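Local coordinates for protein nucleoporin NUP170 (Chaetomium thermophilum, PDB 5HAX) that probably serves as a scaffold nucleoporin that helps build the nuclear pore complex, at residues Q227-L241 against S244-M256. Sequence-based numbering, arbitrary orientation.
Sequences QEWLRGLYVDDTRNL and SLSNRSTIRTYHM
Glu228 meets Arg252 end-on in a two-pronged salt bridge. Arg252 NH2 reaches Glu228 OE1 at 3.1 Å, and NH1 reaches OE2 at 3.2 Å. Both nitrogens come from above the carboxylate plane, which is turned 60° from the guanidinium. Ser246 OG donates to the anti lone pair of Glu228 OE2 at 2.7 Å, so this oxygen has two protein donors. The carboxylate gets there on an extended chain, with CG anti to the backbone N (chi1 -172°). With alanine in place of Glu228, Arg252 NH1 and NH2 would probably lose this carboxylate, and Ser246 OG its acceptor. Arg252 NE also forms a salt bridge with Glu267.

Beside this site the Asn247 amide lies flat over one face of the Trp229 ring, the planes 8° apart. Asn247 OD1 takes the Trp229 backbone N-H at 2.8 Å, from above the carbonyl plane and not on a lone pair. This bond helps hold the amide flat on the indole. Asn247 N returns a bond to Trp229 O.

In the second shell, Ser246 OG accepts from Arg248 N in an ST turn and from Thr250 N. Thr250 CG2 sits over one face of the Arg252 guanidinium, toward its rim. Further along, Arg231 and Gly232 both face Leu245, a classic beta bulge. The contact joins strands 230-236, 241-246 and 251-255 of a four-stranded antiparallel sheet with consecutive strand order, consistent with a beta-propeller blade.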
ATOM      1  N   GLN A 227      19.429 -13.418 -29.973  1.00 47.40           N
ATOM      2  CA  GLN A 227      18.308 -13.946 -29.207  1.00 45.89           C
ATOM      3  C   GLN A 227      18.239 -13.284 -27.835  1.00 41.24           C
ATOM      4  O   GLN A 227      19.231 -13.239 -27.101  1.00 44.36           O
ATOM      5  CB  GLN A 227      18.421 -15.461 -29.042  1.00 43.97           C
ATOM      6  CG  GLN A 227      17.417 -16.004 -28.031  1.00 43.92           C
ATOM      7  CD  GLN A 227      17.351 -17.513 -27.988  1.00 45.81           C
ATOM      8  OE1 GLN A 227      18.286 -18.179 -27.542  1.00 48.69           O
ATOM      9  NE2 GLN A 227      16.229 -18.064 -28.435  1.00 43.35           N
ATOM     10  N   GLU A 228      17.054 -12.787 -27.489  1.00 38.07           N
ATOM     11  CA  GLU A 228      16.769 -12.184 -26.193  1.00 40.95           C
ATOM     12  C   GLU A 228      15.277 -11.893 -26.145  1.00 36.42           C
ATOM     13  O   GLU A 228      14.709 -11.440 -27.139  1.00 33.82           O
ATOM     14  CB  GLU A 228      17.576 -10.893 -25.979  1.00 37.90           C
ATOM     15  CG  GLU A 228      17.462 -10.317 -24.571  1.00 35.95           C
ATOM     16  CD  GLU A 228      18.180  -8.985 -24.407  1.00 38.36           C
ATOM     17  OE1 GLU A 228      18.631  -8.410 -25.418  1.00 40.33           O
ATOM     18  OE2 GLU A 228      18.289  -8.510 -23.259  1.00 34.83           O
ATOM     19  N   TRP A 229      14.645 -12.164 -25.002  1.00 38.48           N
ATOM     20  CA  TRP A 229      13.215 -11.929 -24.838  1.00 38.84           C
ATOM     21  C   TRP A 229      12.953 -11.437 -23.418  1.00 37.38           C
ATOM     22  O   TRP A 229      13.876 -11.292 -22.610  1.00 37.77           O
ATOM     23  CB  TRP A 229      12.407 -13.191 -25.167  1.00 35.76           C
ATOM     24  CG  TRP A 229      12.623 -14.342 -24.226  1.00 38.29           C
ATOM     25  CD1 TRP A 229      11.963 -14.579 -23.056  1.00 43.12           C
ATOM     26  CD2 TRP A 229      13.553 -15.419 -24.386  1.00 42.35           C
ATOM     27  NE1 TRP A 229      12.427 -15.733 -22.475  1.00 39.82           N
ATOM     28  CE2 TRP A 229      13.406 -16.268 -23.271  1.00 41.35           C
ATOM     29  CE3 TRP A 229      14.500 -15.746 -25.361  1.00 40.83           C
ATOM     30  CZ2 TRP A 229      14.167 -17.422 -23.106  1.00 41.17           C
ATOM     31  CZ3 TRP A 229      15.256 -16.892 -25.193  1.00 45.75           C
ATOM     32  CH2 TRP A 229      15.085 -17.716 -24.075  1.00 42.39           C
ATOM     33  N   LEU A 230      11.682 -11.179 -23.111  1.00 38.75           N
ATOM     34  CA  LEU A 230      11.307 -10.520 -21.867  1.00 39.76           C
ATOM     35  C   LEU A 230      10.850 -11.513 -20.807  1.00 41.11           C
ATOM     36  O   LEU A 230      10.289 -12.571 -21.107  1.00 37.95           O
ATOM     37  CB  LEU A 230      10.198  -9.494 -22.108  1.00 38.49           C
ATOM     38  CG  LEU A 230      10.570  -8.299 -22.987  1.00 40.84           C
ATOM     39  CD1 LEU A 230       9.430  -7.298 -23.009  1.00 41.46           C
ATOM     40  CD2 LEU A 230      11.858  -7.628 -22.519  1.00 39.51           C
ATOM     41  N   ARG A 231      11.109 -11.144 -19.549  1.00 37.01           N
ATOM     42  CA  ARG A 231      10.600 -11.837 -18.376  1.00 37.46           C
ATOM     43  C   ARG A 231       9.498 -11.064 -17.661  1.00 42.14           C
ATOM     44  O   ARG A 231       8.816 -11.643 -16.810  1.00 40.80           O
ATOM     45  CB  ARG A 231      11.742 -12.108 -17.381  1.00 42.94           C
ATOM     46  CG  ARG A 231      12.474 -13.437 -17.564  1.00 59.97           C
ATOM     47  CD  ARG A 231      13.730 -13.475 -16.698  1.00 63.20           C
ATOM     48  NE  ARG A 231      13.849 -14.695 -15.899  1.00 72.18           N
ATOM     49  CZ  ARG A 231      13.098 -14.972 -14.837  1.00 73.91           C
ATOM     50  NH1 ARG A 231      13.286 -16.103 -14.166  1.00 67.80           N
ATOM     51  NH2 ARG A 231      12.150 -14.128 -14.448  1.00 65.73           N
ATOM     52  N   GLY A 232       9.311  -9.783 -17.971  1.00 40.88           N
ATOM     53  CA  GLY A 232       8.253  -9.012 -17.340  1.00 41.89           C
ATOM     54  C   GLY A 232       8.269  -7.568 -17.800  1.00 41.43           C
ATOM     55  O   GLY A 232       9.281  -7.061 -18.300  1.00 37.66           O
ATOM     56  N   LEU A 233       7.113  -6.922 -17.628  1.00 44.98           N
ATOM     57  CA  LEU A 233       6.920  -5.497 -17.864  1.00 39.67           C
ATOM     58  C   LEU A 233       6.406  -4.839 -16.590  1.00 40.83           C
ATOM     59  O   LEU A 233       5.633  -5.441 -15.841  1.00 36.32           O
ATOM     60  CB  LEU A 233       5.914  -5.236 -19.003  1.00 43.84           C
ATOM     61  CG  LEU A 233       6.334  -5.472 -20.454  1.00 44.89           C
ATOM     62  CD1 LEU A 233       5.200  -5.060 -21.380  1.00 42.15           C
ATOM     63  CD2 LEU A 233       7.598  -4.705 -20.796  1.00 42.73           C
ATOM     64  N   TYR A 234       6.828  -3.593 -16.352  1.00 38.28           N
ATOM     65  CA  TYR A 234       6.519  -2.895 -15.105  1.00 40.52           C
ATOM     66  C   TYR A 234       6.305  -1.408 -15.365  1.00 39.86           C
ATOM     67  O   TYR A 234       7.109  -0.775 -16.053  1.00 41.60           O
ATOM     68  CB  TYR A 234       7.648  -3.096 -14.084  1.00 39.82           C
ATOM     69  CG  TYR A 234       8.157  -4.523 -14.012  1.00 39.68           C
ATOM     70  CD1 TYR A 234       9.131  -4.975 -14.893  1.00 36.39           C
ATOM     71  CD2 TYR A 234       7.662  -5.416 -13.070  1.00 38.22           C
ATOM     72  CE1 TYR A 234       9.596  -6.272 -14.839  1.00 38.73           C
ATOM     73  CE2 TYR A 234       8.122  -6.717 -13.008  1.00 40.01           C
ATOM     74  CZ  TYR A 234       9.091  -7.138 -13.895  1.00 34.77           C
ATOM     75  OH  TYR A 234       9.559  -8.429 -13.847  1.00 40.25           O
ATOM     76  N   VAL A 235       5.236  -0.851 -14.789  1.00 40.84           N
ATOM     77  CA  VAL A 235       4.822   0.534 -15.018  1.00 42.31           C
ATOM     78  C   VAL A 235       5.045   1.347 -13.748  1.00 42.25           C
ATOM     79  O   VAL A 235       4.841   0.849 -12.634  1.00 43.53           O
ATOM     80  CB  VAL A 235       3.340   0.611 -15.442  1.00 46.85           C
ATOM     81  CG1 VAL A 235       2.875   2.066 -15.541  1.00 51.55           C
ATOM     82  CG2 VAL A 235       3.119  -0.112 -16.759  1.00 50.50           C
ATOM     83  N   ASP A 236       5.447   2.609 -13.921  1.00 41.54           N
ATOM     84  CA  ASP A 236       5.468   3.592 -12.834  1.00 41.17           C
ATOM     85  C   ASP A 236       4.826   4.877 -13.351  1.00 45.00           C
ATOM     86  O   ASP A 236       5.486   5.690 -14.008  1.00 38.70           O
ATOM     87  CB  ASP A 236       6.884   3.843 -12.324  1.00 40.62           C
ATOM     88  CG  ASP A 236       6.915   4.809 -11.148  1.00 44.21           C
ATOM     89  OD1 ASP A 236       5.829   5.151 -10.628  1.00 40.17           O
ATOM     90  OD2 ASP A 236       8.021   5.218 -10.737  1.00 41.89           O
ATOM     91  N   ASP A 237       3.541   5.058 -13.031  1.00 44.17           N
ATOM     92  CA  ASP A 237       2.797   6.224 -13.499  1.00 43.14           C
ATOM     93  C   ASP A 237       3.338   7.524 -12.917  1.00 44.19           C
ATOM     94  O   ASP A 237       3.283   8.563 -13.582  1.00 45.84           O
ATOM     95  CB  ASP A 237       1.318   6.077 -13.143  1.00 42.59           C
ATOM     96  CG  ASP A 237       0.635   4.967 -13.917  1.00 44.01           C
ATOM     97  OD1 ASP A 237       0.796   4.911 -15.153  1.00 48.65           O
ATOM     98  OD2 ASP A 237      -0.067   4.148 -13.288  1.00 52.32           O
ATOM     99  N   THR A 238       3.857   7.492 -11.687  1.00 40.77           N
ATOM    100  CA  THR A 238       4.328   8.714 -11.042  1.00 40.26           C
ATOM    101  C   THR A 238       5.517   9.326 -11.769  1.00 52.39           C
ATOM    102  O   THR A 238       5.794  10.517 -11.584  1.00 44.01           O
ATOM    103  CB  THR A 238       4.712   8.437  -9.585  1.00 42.08           C
ATOM    104  OG1 THR A 238       5.895   7.627  -9.536  1.00 42.98           O
ATOM    105  CG2 THR A 238       3.576   7.732  -8.847  1.00 44.41           C
ATOM    106  N   ARG A 239       6.225   8.541 -12.583  1.00 45.75           N
ATOM    107  CA  ARG A 239       7.353   9.027 -13.365  1.00 44.59           C
ATOM    108  C   ARG A 239       7.128   8.892 -14.864  1.00 46.21           C
ATOM    109  O   ARG A 239       8.022   9.246 -15.642  1.00 45.09           O
ATOM    110  CB  ARG A 239       8.630   8.272 -12.975  1.00 46.03           C
ATOM    111  CG  ARG A 239       8.888   8.197 -11.478  1.00 46.17           C
ATOM    112  CD  ARG A 239      10.176   7.450 -11.202  1.00 45.30           C
ATOM    113  NE  ARG A 239      10.264   6.951  -9.830  1.00 46.14           N
ATOM    114  CZ  ARG A 239      10.949   7.532  -8.849  1.00 40.86           C
ATOM    115  NH1 ARG A 239      10.963   6.980  -7.645  1.00 43.78           N
ATOM    116  NH2 ARG A 239      11.622   8.658  -9.060  1.00 45.10           N
ATOM    117  N   ASN A 240       5.960   8.400 -15.287  1.00 38.86           N
ATOM    118  CA  ASN A 240       5.669   8.140 -16.699  1.00 41.82           C
ATOM    119  C   ASN A 240       6.711   7.209 -17.320  1.00 48.70           C
ATOM    120  O   ASN A 240       7.111   7.376 -18.474  1.00 45.19           O
ATOM    121  CB  ASN A 240       5.567   9.445 -17.491  1.00 49.27           C
ATOM    122  CG  ASN A 240       4.375  10.286 -17.075  1.00 56.74           C
ATOM    123  OD1 ASN A 240       3.344   9.759 -16.656  1.00 56.32           O
ATOM    124  ND2 ASN A 240       4.511  11.599 -17.192  1.00 57.30           N
ATOM    125  N   LEU A 241       7.143   6.210 -16.555  1.00 39.25           N
ATOM    126  CA  LEU A 241       8.154   5.266 -17.003  1.00 43.55           C
ATOM    127  C   LEU A 241       7.560   3.876 -17.189  1.00 40.15           C
ATOM    128  O   LEU A 241       6.539   3.517 -16.595  1.00 36.38           O
ATOM    129  CB  LEU A 241       9.322   5.193 -16.013  1.00 38.92           C
ATOM    130  CG  LEU A 241      10.144   6.469 -15.824  1.00 36.48           C
ATOM    131  CD1 LEU A 241      11.244   6.230 -14.803  1.00 45.00           C
ATOM    132  CD2 LEU A 241      10.731   6.946 -17.147  1.00 40.50           C
ATOM    133  N   SER A 244      11.280  -2.912 -18.677  1.00 35.49           N
ATOM    134  CA  SER A 244      11.266  -4.305 -19.105  1.00 34.75           C
ATOM    135  C   SER A 244      12.478  -5.030 -18.534  1.00 33.55           C
ATOM    136  O   SER A 244      13.560  -4.446 -18.399  1.00 36.54           O
ATOM    137  CB  SER A 244      11.261  -4.436 -20.635  1.00 37.10           C
ATOM    138  OG  SER A 244      12.557  -4.254 -21.180  1.00 39.43           O
ATOM    139  N   LEU A 245      12.281  -6.301 -18.197  1.00 36.96           N
ATOM    140  CA  LEU A 245      13.346  -7.199 -17.773  1.00 38.40           C
ATOM    141  C   LEU A 245      13.477  -8.309 -18.805  1.00 41.77           C
ATOM    142  O   LEU A 245      12.473  -8.908 -19.201  1.00 38.21           O
ATOM    143  CB  LEU A 245      13.048  -7.788 -16.393  1.00 37.61           C
ATOM    144  CG  LEU A 245      14.084  -8.759 -15.820  1.00 35.53           C
ATOM    145  CD1 LEU A 245      15.402  -8.048 -15.563  1.00 38.54           C
ATOM    146  CD2 LEU A 245      13.564  -9.402 -14.540  1.00 33.92           C
ATOM    147  N   SER A 246      14.704  -8.574 -19.244  1.00 34.58           N
ATOM    148  CA  SER A 246      14.954  -9.585 -20.260  1.00 35.50           C
ATOM    149  C   SER A 246      15.476 -10.870 -19.625  1.00 36.70           C
ATOM    150  O   SER A 246      15.809 -10.924 -18.439  1.00 35.17           O
ATOM    151  CB  SER A 246      15.946  -9.071 -21.307  1.00 37.76           C
ATOM    152  OG  SER A 246      17.283  -9.366 -20.938  1.00 38.13           O
ATOM    153  N   ASN A 247      15.539 -11.921 -20.447  1.00 36.25           N
ATOM    154  CA  ASN A 247      16.051 -13.209 -19.996  1.00 41.23           C
ATOM    155  C   ASN A 247      17.547 -13.173 -19.731  1.00 39.56           C
ATOM    156  O   ASN A 247      18.063 -14.059 -19.042  1.00 35.72           O
ATOM    157  CB  ASN A 247      15.754 -14.287 -21.033  1.00 36.61           C
ATOM    158  CG  ASN A 247      16.529 -14.077 -22.315  1.00 40.04           C
ATOM    159  OD1 ASN A 247      16.420 -13.031 -22.953  1.00 39.21           O
ATOM    160  ND2 ASN A 247      17.342 -15.058 -22.682  1.00 35.54           N
ATOM    161  N   ARG A 248      18.252 -12.185 -20.279  1.00 35.45           N
ATOM    162  CA  ARG A 248      19.662 -11.964 -19.990  1.00 36.09           C
ATOM    163  C   ARG A 248      19.868 -11.007 -18.824  1.00 48.38           C
ATOM    164  O   ARG A 248      20.995 -10.549 -18.606  1.00 40.08           O
ATOM    165  CB  ARG A 248      20.373 -11.422 -21.232  1.00 43.92           C
ATOM    166  CG  ARG A 248      20.140 -12.248 -22.483  1.00 43.17           C
ATOM    167  CD  ARG A 248      20.938 -11.715 -23.664  1.00 51.10           C
ATOM    168  NE  ARG A 248      22.374 -11.881 -23.464  1.00 62.19           N
ATOM    169  CZ  ARG A 248      23.041 -13.005 -23.710  1.00 75.64           C
ATOM    170  NH1 ARG A 248      24.349 -13.061 -23.494  1.00 81.04           N
ATOM    171  NH2 ARG A 248      22.408 -14.078 -24.167  1.00 62.29           N
ATOM    172  N   SER A 249      18.805 -10.687 -18.087  1.00 36.54           N
ATOM    173  CA  SER A 249      18.843  -9.785 -16.940  1.00 31.77           C
ATOM    174  C   SER A 249      19.161  -8.347 -17.339  1.00 35.81           C
ATOM    175  O   SER A 249      19.656  -7.571 -16.516  1.00 41.80           O
ATOM    176  CB  SER A 249      19.837 -10.278 -15.879  1.00 37.40           C
ATOM    177  OG  SER A 249      19.504 -11.590 -15.456  1.00 34.14           O
ATOM    178  N   THR A 250      18.877  -7.972 -18.585  1.00 35.32           N
ATOM    179  CA  THR A 250      19.014  -6.586 -19.021  1.00 36.32           C
ATOM    180  C   THR A 250      17.778  -5.790 -18.618  1.00 39.30           C
ATOM    181  O   THR A 250      16.646  -6.238 -18.829  1.00 33.73           O
ATOM    182  CB  THR A 250      19.207  -6.513 -20.535  1.00 40.10           C
ATOM    183  OG1 THR A 250      20.446  -7.138 -20.890  1.00 41.75           O
ATOM    184  CG2 THR A 250      19.222  -5.059 -21.015  1.00 39.98           C
ATOM    185  N   ILE A 251      18.003  -4.604 -18.057  1.00 35.81           N
ATOM    186  CA  ILE A 251      16.938  -3.705 -17.620  1.00 37.34           C
ATOM    187  C   ILE A 251      16.867  -2.552 -18.610  1.00 41.51           C
ATOM    188  O   ILE A 251      17.847  -1.817 -18.789  1.00 40.80           O
ATOM    189  CB  ILE A 251      17.185  -3.179 -16.197  1.00 38.69           C
ATOM    190  CG1 ILE A 251      17.292  -4.337 -15.202  1.00 36.67           C
ATOM    191  CG2 ILE A 251      16.074  -2.215 -15.788  1.00 41.09           C
ATOM    192  CD1 ILE A 251      17.715  -3.905 -13.809  1.00 35.49           C
ATOM    193  N   ARG A 252      15.708  -2.384 -19.241  1.00 34.46           N
ATOM    194  CA  ARG A 252      15.466  -1.290 -20.169  1.00 34.46           C
ATOM    195  C   ARG A 252      14.418  -0.351 -19.585  1.00 40.49           C
ATOM    196  O   ARG A 252      13.410  -0.802 -19.033  1.00 36.23           O
ATOM    197  CB  ARG A 252      15.003  -1.820 -21.529  1.00 34.07           C
ATOM    198  CG  ARG A 252      16.075  -2.601 -22.279  1.00 39.43           C
ATOM    199  CD  ARG A 252      15.530  -3.213 -23.563  1.00 41.68           C
ATOM    200  NE  ARG A 252      16.589  -3.764 -24.407  1.00 41.65           N
ATOM    201  CZ  ARG A 252      17.102  -4.986 -24.279  1.00 48.30           C
ATOM    202  NH1 ARG A 252      16.668  -5.804 -23.329  1.00 40.90           N
ATOM    203  NH2 ARG A 252      18.059  -5.390 -25.104  1.00 48.95           N
ATOM    204  N   THR A 253      14.671   0.952 -19.695  1.00 38.88           N
ATOM    205  CA  THR A 253      13.771   1.987 -19.201  1.00 44.59           C
ATOM    206  C   THR A 253      13.230   2.778 -20.384  1.00 44.82           C
ATOM    207  O   THR A 253      14.001   3.223 -21.241  1.00 40.93           O
ATOM    208  CB  THR A 253      14.483   2.929 -18.225  1.00 43.32           C
ATOM    209  OG1 THR A 253      15.047   2.170 -17.148  1.00 43.39           O
ATOM    210  CG2 THR A 253      13.514   3.973 -17.660  1.00 42.58           C
ATOM    211  N   TYR A 254      11.911   2.948 -20.422  1.00 39.99           N
ATOM    212  CA  TYR A 254      11.227   3.706 -21.461  1.00 41.33           C
ATOM    213  C   TYR A 254      10.457   4.848 -20.814  1.00 43.50           C
ATOM    214  O   TYR A 254       9.905   4.690 -19.721  1.00 45.43           O
ATOM    215  CB  TYR A 254      10.265   2.818 -22.259  1.00 39.99           C
ATOM    216  CG  TYR A 254      10.916   1.634 -22.936  1.00 46.38           C
ATOM    217  CD1 TYR A 254      11.249   0.496 -22.217  1.00 42.46           C
ATOM    218  CD2 TYR A 254      11.183   1.649 -24.297  1.00 45.80           C
ATOM    219  CE1 TYR A 254      11.841  -0.592 -22.832  1.00 44.03           C
ATOM    220  CE2 TYR A 254      11.773   0.566 -24.923  1.00 43.80           C
ATOM    221  CZ  TYR A 254      12.099  -0.552 -24.187  1.00 42.10           C
ATOM    222  OH  TYR A 254      12.686  -1.632 -24.802  1.00 43.85           O
ATOM    223  N   HIS A 255      10.417   5.994 -21.490  1.00 43.86           N
ATOM    224  CA  HIS A 255       9.736   7.182 -20.989  1.00 42.64           C
ATOM    225  C   HIS A 255       8.582   7.532 -21.916  1.00 45.51           C
ATOM    226  O   HIS A 255       8.739   7.522 -23.142  1.00 43.13           O
ATOM    227  CB  HIS A 255      10.699   8.365 -20.874  1.00 49.83           C
ATOM    228  CG  HIS A 255      10.047   9.628 -20.403  1.00 52.08           C
ATOM    229  ND1 HIS A 255       9.901  10.736 -21.208  1.00 57.97           N
ATOM    230  CD2 HIS A 255       9.496   9.954 -19.209  1.00 52.62           C
ATOM    231  CE1 HIS A 255       9.292  11.692 -20.530  1.00 55.32           C
ATOM    232  NE2 HIS A 255       9.034  11.243 -19.315  1.00 54.56           N
ATOM    233  N   MET A 256       7.427   7.841 -21.325  1.00 47.94           N
ATOM    234  CA  MET A 256       6.241   8.241 -22.081  1.00 50.57           C
ATOM    235  C   MET A 256       6.246   9.763 -22.201  1.00 54.45           C
ATOM    236  O   MET A 256       5.623  10.487 -21.424  1.00 56.52           O
ATOM    237  CB  MET A 256       4.978   7.726 -21.402  1.00 50.43           C
ATOM    238  CG  MET A 256       4.885   6.211 -21.356  1.00 51.16           C
ATOM    239  SD  MET A 256       3.544   5.627 -20.304  1.00 53.23           S
ATOM    240  CE  MET A 256       4.435   4.520 -19.215  1.00 50.81           C
TER
HETATM  241  O   HOH W   1      19.475 -15.087 -24.863  1.00 49.92           O
HETATM  242  O   HOH W   2      20.892  -7.281 -23.525  1.00 41.17           O
HETATM  243  O   HOH W   3      16.427 -15.649 -17.059  1.00 60.10           O